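Local coordinates for protein enoyl-CoA hydratase (Mycobacterium smegmatis, PDB 3PE8) that probably catalyses the reversible hydration of 2-enoyl-CoA thioesters to 3-hydroxyacyl-CoA as a crotonase-family enzyme, and binds a zinc ion, at residues S8-V13 and S34-S39; P86-M91 and A111-I116; F125-A130 and W138-R143. All coordinates share one frame; numbering follows the deposited sequence.

Contact 1. Residues S8-V13 and S34-S39; sequences SPVLLV and SAELRS
V10 meets the first turn of helix 35-50 with both of its methyls: CG1 lies on E36, while CG2 wedges between E36 and L37. V10 CG2 is 4.0 Å from L37 CD1, where the two side chains run past one another in opposite senses. V10 CG1 lies across the far end of E36, 3.8 Å from E36 OE1, so an apolar branch covers part of a carboxylate. L37 CD1 also packs 3.4 Å from V10 O and reaches the neighbouring side chain, 4.2 Å from L11 CD1. A water bridges the two segments: it accepts from V10 N (2.9 Å) and donates to E36 OE2 (3.0 Å). E36 gets there on an extended chain, with CG anti to the backbone N (chi1 -175°). The contact joins the start of edge strand 11-16 of the six-stranded sheet to the helix that follows the 11-16/19-24 antiparallel pair in the crotonase fold. Further out, S34 N-caps that helix, its OG accepting from L37 N at 3.1 Å, which ties L37 to the cap. E74 adds a bond to A35 N, while V10 and L12 pair through their backbones with N25 and T23. L11 continues inward onto T40, F41 and A44 of the same helix.

Contact 2. Residues P86-M91 and A111-I116; sequences PKWPDM and ALYCDI
W88 and Y113 lie nearly parallel, and each covers the other's ring with its own CB. Y113 CB stands 3.4 Å from the centroid of the W88 six-membered ring, while W88 CB stands 3.7 Å from the centroid of the Y113 ring, both over a face. These are reciprocal CH-pi contacts. Between them the W88 five-membered ring and the Y113 ring form an offset stack, with centroids 4.7 Å apart and planes at 14°. The two side chains are laid head to tail: with chi1 at -173° the W88 indole swings away from its own amide N and back along Y113 toward C114. There C114 SG comes obliquely to the indole, 4.1 Å from W88 CH2, a cysteine sulfur-aromatic contact. The packing is tightest where W88 CE3 meets Y113 CB.

Toward P86 the fit loosens and becomes polar. P86 CB touches Y113 OH at 3.5 Å, and a water bridges the segments, accepting from K87 N and hydrogen-bonded to Y113 OH at 2.9 Å. W222 of a neighbouring subunit packs on P86, and L45 of helix 35-50 and V95 touch W88. The stack joins the loop before strand 95-99 to the last turn of helix 106-113, the helix of the crotonase fold that bears the zinc ligand E109, whose side chain is about 5 Å from that of Y113.

Contact 3. Residues F125-A130 and W138-R143; sequences FADTHA and WGLSVR. With ZN (zinc ion), chain C.
D127, just beyond strand 124-126, meets L140 first: both methyls of L140 lie over one face of its carboxylate, CD1 by OD1 and CD2 by OD2. L140 CD2 lies 3.3 Å from D127 OD2, and L140 CD1 lies 3.6 Å from D127 OD1. The other job of this aspartate is to position H129. OD1 accepts from H129 N at 3.0 Å, closing an Asx turn, and from H129 ND1 at 2.6 Å. The two donors arrive from opposite faces of the carboxylate plane; the imidazole N-H comes on the syn side, 29° out of the plane, while the backbone N-H comes from above it. D127 OD2 is held separately by S157, so both oxygens have donors. Such a carboxylate would probably make the imidazole a stronger metal ligand.

Next along the chain, the H129 ring is held at both nitrogens, by D127 at ND1 and by zinc at NE2, and L140 CD1 packs at its edge, 3.6 Å from H129 CE1. The bond from H129 NE2 to zinc is 2.3 Å long. Two waters, at 2.2 and 1.9 Å from the metal, and E109 complete the ligands. E109 is itself oriented from residues 138-143, since W138 N and L140 N both donate to its OE1.

Strand 124-126 pairs with residues 103 and 105 through A126 and with L163 through F125. Helix 140-148 packs V142 and R143 on helix 199-234 and L140 on helix 150-159; L205 and Y209 of a neighbouring subunit pack on D127 and L140.

How the contacts relate
Contact 3 is wholly buried, contact 2 is partly buried nearest the chain centre, and contact 1 lies farther out, at the edge of the six-stranded sheet. Their chemistry follows: methyl packing with a water-bridged rim in contact 1, aromatic stacking in contact 2, and leucine methyls against a carboxylate and a zinc-bound imidazole in contact 3. Helix 106-113 supplies residues to contact 2, and contact 3 packs beside it through R143 and W138, with R143 NH1 3.2 Å from Y113 CE1. Helix 35-50 supplies one half of contact 1 and also backs W88 of contact 2. Contacts 1 and 3, with centres about 22 Å apart, still meet through R38 and W138, whereas contacts 1 and 2 do not touch.

Contact 1. Residues S8-V13 and S34-S39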
# COMPACT_ATOMS: atom_id res chain seq x y z
N SER A 8 -30.55 -34.48 13.25
CA SER A 8 -30.17 -33.33 14.12
C SER A 8 -29.80 -32.10 13.29
O SER A 8 -29.54 -32.21 12.10
CB SER A 8 -29.00 -33.72 15.02
N PRO A 9 -29.79 -30.92 13.92
CA PRO A 9 -29.44 -29.74 13.14
C PRO A 9 -27.99 -29.80 12.71
O PRO A 9 -27.14 -30.37 13.41
CB PRO A 9 -29.66 -28.59 14.10
CG PRO A 9 -29.50 -29.18 15.43
CD PRO A 9 -30.03 -30.58 15.33
N VAL A 10 -27.70 -29.17 11.58
CA VAL A 10 -26.34 -29.13 11.07
C VAL A 10 -25.42 -28.23 11.88
O VAL A 10 -24.21 -28.30 11.71
CB VAL A 10 -26.25 -28.71 9.57
CG1 VAL A 10 -26.91 -29.77 8.67
CG2 VAL A 10 -26.79 -27.28 9.36
N LEU A 11 -25.99 -27.37 12.74
CA LEU A 11 -25.21 -26.45 13.58
C LEU A 11 -25.83 -26.41 14.96
O LEU A 11 -26.99 -26.07 15.09
CB LEU A 11 -25.18 -25.02 13.03
CG LEU A 11 -24.20 -24.07 13.73
CD1 LEU A 11 -22.75 -24.37 13.39
CD2 LEU A 11 -24.56 -22.61 13.37
N LEU A 12 -25.08 -26.78 15.98
CA LEU A 12 -25.57 -26.69 17.36
C LEU A 12 -25.20 -25.34 17.94
O LEU A 12 -24.12 -24.81 17.63
CB LEU A 12 -25.00 -27.82 18.22
CG LEU A 12 -25.34 -29.22 17.73
CD1 LEU A 12 -24.57 -30.24 18.52
CD2 LEU A 12 -26.84 -29.49 17.82
N VAL A 13 -26.11 -24.79 18.75
CA VAL A 13 -25.92 -23.45 19.33
C VAL A 13 -26.19 -23.52 20.83
O VAL A 13 -27.23 -24.00 21.25
CB VAL A 13 -26.86 -22.40 18.66
CG1 VAL A 13 -26.67 -21.00 19.26
CG2 VAL A 13 -26.71 -22.38 17.12
N SER A 34 -21.49 -28.04 3.55
CA SER A 34 -22.57 -28.09 2.58
C SER A 34 -23.13 -26.70 2.44
O SER A 34 -22.89 -25.82 3.27
CB SER A 34 -23.66 -29.05 3.05
OG SER A 34 -24.22 -28.65 4.29
N ALA A 35 -23.92 -26.51 1.40
CA ALA A 35 -24.64 -25.24 1.23
C ALA A 35 -25.46 -24.89 2.45
O ALA A 35 -25.44 -23.75 2.90
CB ALA A 35 -25.55 -25.31 -0.07
N GLU A 36 -26.18 -25.86 2.98
CA GLU A 36 -26.98 -25.65 4.19
C GLU A 36 -26.14 -25.25 5.39
O GLU A 36 -26.47 -24.30 6.10
CB GLU A 36 -27.83 -26.88 4.53
CG GLU A 36 -28.77 -26.67 5.72
CD GLU A 36 -29.42 -27.96 6.23
OE1 GLU A 36 -29.11 -29.06 5.70
OE2 GLU A 36 -30.23 -27.85 7.18
N LEU A 37 -25.03 -25.95 5.62
CA LEU A 37 -24.20 -25.61 6.79
C LEU A 37 -23.55 -24.25 6.60
O LEU A 37 -23.49 -23.45 7.54
CB LEU A 37 -23.18 -26.70 7.06
CG LEU A 37 -22.24 -26.45 8.24
CD1 LEU A 37 -23.00 -26.05 9.54
CD2 LEU A 37 -21.38 -27.72 8.45
N ARG A 38 -23.10 -23.93 5.39
CA ARG A 38 -22.52 -22.60 5.15
C ARG A 38 -23.53 -21.51 5.47
O ARG A 38 -23.25 -20.58 6.23
CB ARG A 38 -22.01 -22.48 3.71
CG ARG A 38 -20.79 -23.29 3.40
CD ARG A 38 -20.22 -23.04 1.95
NE ARG A 38 -21.16 -23.07 0.81
CZ ARG A 38 -21.39 -24.12 0.00
NH1 ARG A 38 -20.79 -25.29 0.19
NH2 ARG A 38 -22.24 -24.00 -1.01
N SER A 39 -24.73 -21.63 4.91
CA SER A 39 -25.80 -20.65 5.13
C SER A 39 -26.09 -20.48 6.61
O SER A 39 -26.19 -19.35 7.13
CB SER A 39 -27.08 -21.12 4.44
OG SER A 39 -28.14 -20.20 4.66
O HOH W 1 -30.13 -28.43 10.12

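Contact 2. Residues P86-M91 and A111-I116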
# COMPACT_ATOMS: atom_id res chain seq x y z
N PRO A 86 -16.28 -14.89 -0.50
CA PRO A 86 -16.27 -15.03 0.95
C PRO A 86 -17.59 -14.58 1.59
O PRO A 86 -18.29 -13.73 1.03
CB PRO A 86 -15.08 -14.14 1.39
CG PRO A 86 -14.92 -13.17 0.30
CD PRO A 86 -15.34 -13.84 -0.96
N LYS A 87 -17.93 -15.22 2.69
CA LYS A 87 -19.19 -15.02 3.41
C LYS A 87 -19.03 -14.64 4.89
O LYS A 87 -20.00 -14.25 5.53
CB LYS A 87 -19.99 -16.32 3.38
CG LYS A 87 -20.37 -16.82 1.97
CD LYS A 87 -21.40 -15.95 1.32
CE LYS A 87 -21.70 -16.48 -0.08
NZ LYS A 87 -22.53 -15.54 -0.85
N TRP A 88 -17.83 -14.75 5.45
CA TRP A 88 -17.67 -14.51 6.88
C TRP A 88 -17.96 -13.04 7.11
O TRP A 88 -17.33 -12.19 6.47
CB TRP A 88 -16.25 -14.85 7.31
CG TRP A 88 -16.00 -14.80 8.80
CD1 TRP A 88 -15.93 -13.67 9.58
CD2 TRP A 88 -15.77 -15.90 9.65
NE1 TRP A 88 -15.67 -14.01 10.89
CE2 TRP A 88 -15.55 -15.38 10.95
CE3 TRP A 88 -15.67 -17.28 9.46
CZ2 TRP A 88 -15.26 -16.21 12.04
CZ3 TRP A 88 -15.39 -18.09 10.51
CH2 TRP A 88 -15.16 -17.56 11.80
N PRO A 89 -18.92 -12.72 8.01
CA PRO A 89 -19.41 -11.34 8.17
C PRO A 89 -18.51 -10.43 9.01
O PRO A 89 -17.63 -10.91 9.72
CB PRO A 89 -20.76 -11.55 8.88
CG PRO A 89 -20.52 -12.77 9.71
CD PRO A 89 -19.69 -13.66 8.84
N ASP A 90 -18.69 -9.12 8.87
CA ASP A 90 -17.99 -8.17 9.71
C ASP A 90 -18.52 -8.31 11.14
O ASP A 90 -19.73 -8.29 11.37
CB ASP A 90 -18.20 -6.73 9.23
CG ASP A 90 -17.39 -5.72 10.03
OD1 ASP A 90 -16.25 -6.02 10.43
OD2 ASP A 90 -17.90 -4.59 10.24
N MET A 91 -17.61 -8.47 12.08
CA MET A 91 -17.97 -8.71 13.48
C MET A 91 -17.05 -7.86 14.34
O MET A 91 -15.88 -7.66 14.01
CB MET A 91 -17.78 -10.19 13.82
CG MET A 91 -18.79 -11.10 13.11
SD MET A 91 -18.51 -12.79 13.60
CE MET A 91 -19.17 -12.77 15.28
N ALA A 111 -10.75 -21.74 10.11
CA ALA A 111 -9.89 -21.52 11.26
C ALA A 111 -9.14 -20.21 11.16
O ALA A 111 -8.99 -19.50 12.14
CB ALA A 111 -8.91 -22.72 11.45
N LEU A 112 -8.63 -19.90 9.96
CA LEU A 112 -7.87 -18.69 9.68
C LEU A 112 -8.70 -17.40 9.85
O LEU A 112 -8.11 -16.34 10.05
CB LEU A 112 -7.24 -18.76 8.28
CG LEU A 112 -6.09 -19.76 8.15
CD1 LEU A 112 -5.76 -20.01 6.64
CD2 LEU A 112 -4.83 -19.33 8.89
N TYR A 113 -10.02 -17.47 9.72
CA TYR A 113 -10.88 -16.33 9.97
C TYR A 113 -11.02 -15.99 11.46
O TYR A 113 -11.36 -14.87 11.81
CB TYR A 113 -12.31 -16.57 9.47
CG TYR A 113 -12.55 -16.34 8.01
CD1 TYR A 113 -12.46 -15.10 7.45
CD2 TYR A 113 -12.92 -17.39 7.19
CE1 TYR A 113 -12.72 -14.87 6.12
CE2 TYR A 113 -13.18 -17.19 5.84
CZ TYR A 113 -13.07 -15.94 5.31
OH TYR A 113 -13.34 -15.75 3.96
N CYS A 114 -10.83 -16.98 12.33
CA CYS A 114 -11.02 -16.73 13.76
C CYS A 114 -10.02 -15.72 14.31
O CYS A 114 -8.89 -15.66 13.85
CB CYS A 114 -10.93 -18.03 14.55
SG CYS A 114 -12.22 -19.26 14.15
N ASP A 115 -10.41 -14.97 15.33
CA ASP A 115 -9.50 -14.05 15.97
C ASP A 115 -8.40 -14.75 16.74
O ASP A 115 -7.24 -14.32 16.68
CB ASP A 115 -10.26 -13.12 16.90
CG ASP A 115 -11.25 -12.24 16.15
OD1 ASP A 115 -10.81 -11.47 15.26
OD2 ASP A 115 -12.48 -12.34 16.41
N ILE A 116 -8.76 -15.83 17.43
CA ILE A 116 -7.88 -16.52 18.39
C ILE A 116 -8.14 -18.02 18.22
O ILE A 116 -9.29 -18.43 18.19
CB ILE A 116 -8.26 -16.17 19.86
CG1 ILE A 116 -8.12 -14.66 20.13
CG2 ILE A 116 -7.45 -17.06 20.83
CD1 ILE A 116 -8.85 -14.20 21.48
O HOH W 2 -15.96 -16.93 3.81

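Contact 3. Residues F125-A130 and W138-R143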
# COMPACT_ATOMS: atom_id res chain seq x y z
N PHE A 125 -3.70 -29.54 10.67
CA PHE A 125 -4.09 -28.51 9.71
C PHE A 125 -3.49 -28.88 8.36
O PHE A 125 -2.33 -29.28 8.28
CB PHE A 125 -3.54 -27.15 10.15
CG PHE A 125 -4.00 -26.72 11.51
CD1 PHE A 125 -3.33 -27.12 12.67
CD2 PHE A 125 -5.13 -25.93 11.61
CE1 PHE A 125 -3.80 -26.67 13.91
CE2 PHE A 125 -5.59 -25.53 12.85
CZ PHE A 125 -4.95 -25.92 13.97
N ALA A 126 -4.27 -28.76 7.31
CA ALA A 126 -3.77 -29.05 5.95
C ALA A 126 -4.47 -28.26 4.89
O ALA A 126 -5.63 -27.88 5.04
CB ALA A 126 -3.87 -30.59 5.64
N ASP A 127 -3.73 -28.01 3.80
CA ASP A 127 -4.26 -27.37 2.61
C ASP A 127 -4.16 -28.34 1.46
O ASP A 127 -3.05 -28.65 1.00
CB ASP A 127 -3.48 -26.10 2.29
CG ASP A 127 -3.98 -25.44 1.02
OD1 ASP A 127 -5.10 -25.78 0.61
OD2 ASP A 127 -3.26 -24.67 0.37
N THR A 128 -5.29 -28.85 0.99
CA THR A 128 -5.29 -29.76 -0.14
C THR A 128 -5.75 -29.14 -1.46
O THR A 128 -5.99 -29.89 -2.43
CB THR A 128 -6.11 -31.00 0.17
OG1 THR A 128 -7.51 -30.66 0.28
CG2 THR A 128 -5.59 -31.67 1.43
N HIS A 129 -5.87 -27.80 -1.52
CA HIS A 129 -6.38 -27.13 -2.73
C HIS A 129 -5.65 -27.64 -3.94
O HIS A 129 -6.29 -27.96 -4.97
CB HIS A 129 -6.24 -25.59 -2.67
CG HIS A 129 -7.27 -24.89 -1.83
ND1 HIS A 129 -7.03 -24.48 -0.54
CD2 HIS A 129 -8.56 -24.54 -2.09
CE1 HIS A 129 -8.11 -23.91 -0.04
NE2 HIS A 129 -9.04 -23.91 -0.98
N ALA A 130 -4.33 -27.69 -3.89
CA ALA A 130 -3.57 -28.07 -5.09
C ALA A 130 -3.88 -29.51 -5.47
O ALA A 130 -4.15 -29.79 -6.64
CB ALA A 130 -2.08 -27.86 -4.90
N TRP A 138 -11.27 -18.20 -0.06
CA TRP A 138 -11.65 -17.73 1.27
C TRP A 138 -10.42 -17.34 2.07
O TRP A 138 -10.39 -17.45 3.31
CB TRP A 138 -12.41 -18.81 2.04
CG TRP A 138 -13.86 -18.97 1.70
CD1 TRP A 138 -14.57 -18.37 0.69
CD2 TRP A 138 -14.79 -19.84 2.37
NE1 TRP A 138 -15.89 -18.80 0.71
CE2 TRP A 138 -16.04 -19.71 1.72
CE3 TRP A 138 -14.68 -20.72 3.46
CZ2 TRP A 138 -17.17 -20.41 2.13
CZ3 TRP A 138 -15.80 -21.43 3.85
CH2 TRP A 138 -17.03 -21.27 3.19
N GLY A 139 -9.43 -16.83 1.38
CA GLY A 139 -8.28 -16.21 2.01
C GLY A 139 -7.10 -17.08 2.41
O GLY A 139 -6.14 -16.54 2.98
N LEU A 140 -7.12 -18.36 2.08
CA LEU A 140 -6.01 -19.21 2.50
C LEU A 140 -4.66 -18.62 2.07
O LEU A 140 -3.69 -18.63 2.82
CB LEU A 140 -6.17 -20.62 1.98
CG LEU A 140 -5.24 -21.67 2.61
CD1 LEU A 140 -5.93 -22.99 2.70
CD2 LEU A 140 -3.97 -21.72 1.71
N SER A 141 -4.55 -18.16 0.82
CA SER A 141 -3.24 -17.77 0.29
C SER A 141 -2.73 -16.44 0.87
O SER A 141 -1.54 -16.10 0.74
CB SER A 141 -3.24 -17.76 -1.24
OG SER A 141 -4.14 -16.83 -1.79
N VAL A 142 -3.62 -15.72 1.54
CA VAL A 142 -3.27 -14.49 2.25
C VAL A 142 -3.03 -14.78 3.74
O VAL A 142 -2.00 -14.40 4.30
CB VAL A 142 -4.35 -13.44 2.09
CG1 VAL A 142 -3.98 -12.15 2.84
CG2 VAL A 142 -4.55 -13.19 0.56
N ARG A 143 -3.99 -15.45 4.36
CA ARG A 143 -3.94 -15.63 5.80
C ARG A 143 -3.01 -16.75 6.28
O ARG A 143 -2.53 -16.68 7.41
CB ARG A 143 -5.33 -15.81 6.40
CG ARG A 143 -6.26 -14.64 6.15
CD ARG A 143 -7.54 -14.66 7.02
NE ARG A 143 -8.31 -13.49 6.67
CZ ARG A 143 -9.24 -13.42 5.72
NH1 ARG A 143 -9.66 -14.52 5.09
NH2 ARG A 143 -9.77 -12.24 5.41
ZN ZN C . -10.97 -22.90 -0.11
O HOH W 3 -12.10 -24.83 0.11
O HOH W 4 -11.85 -21.77 -1.33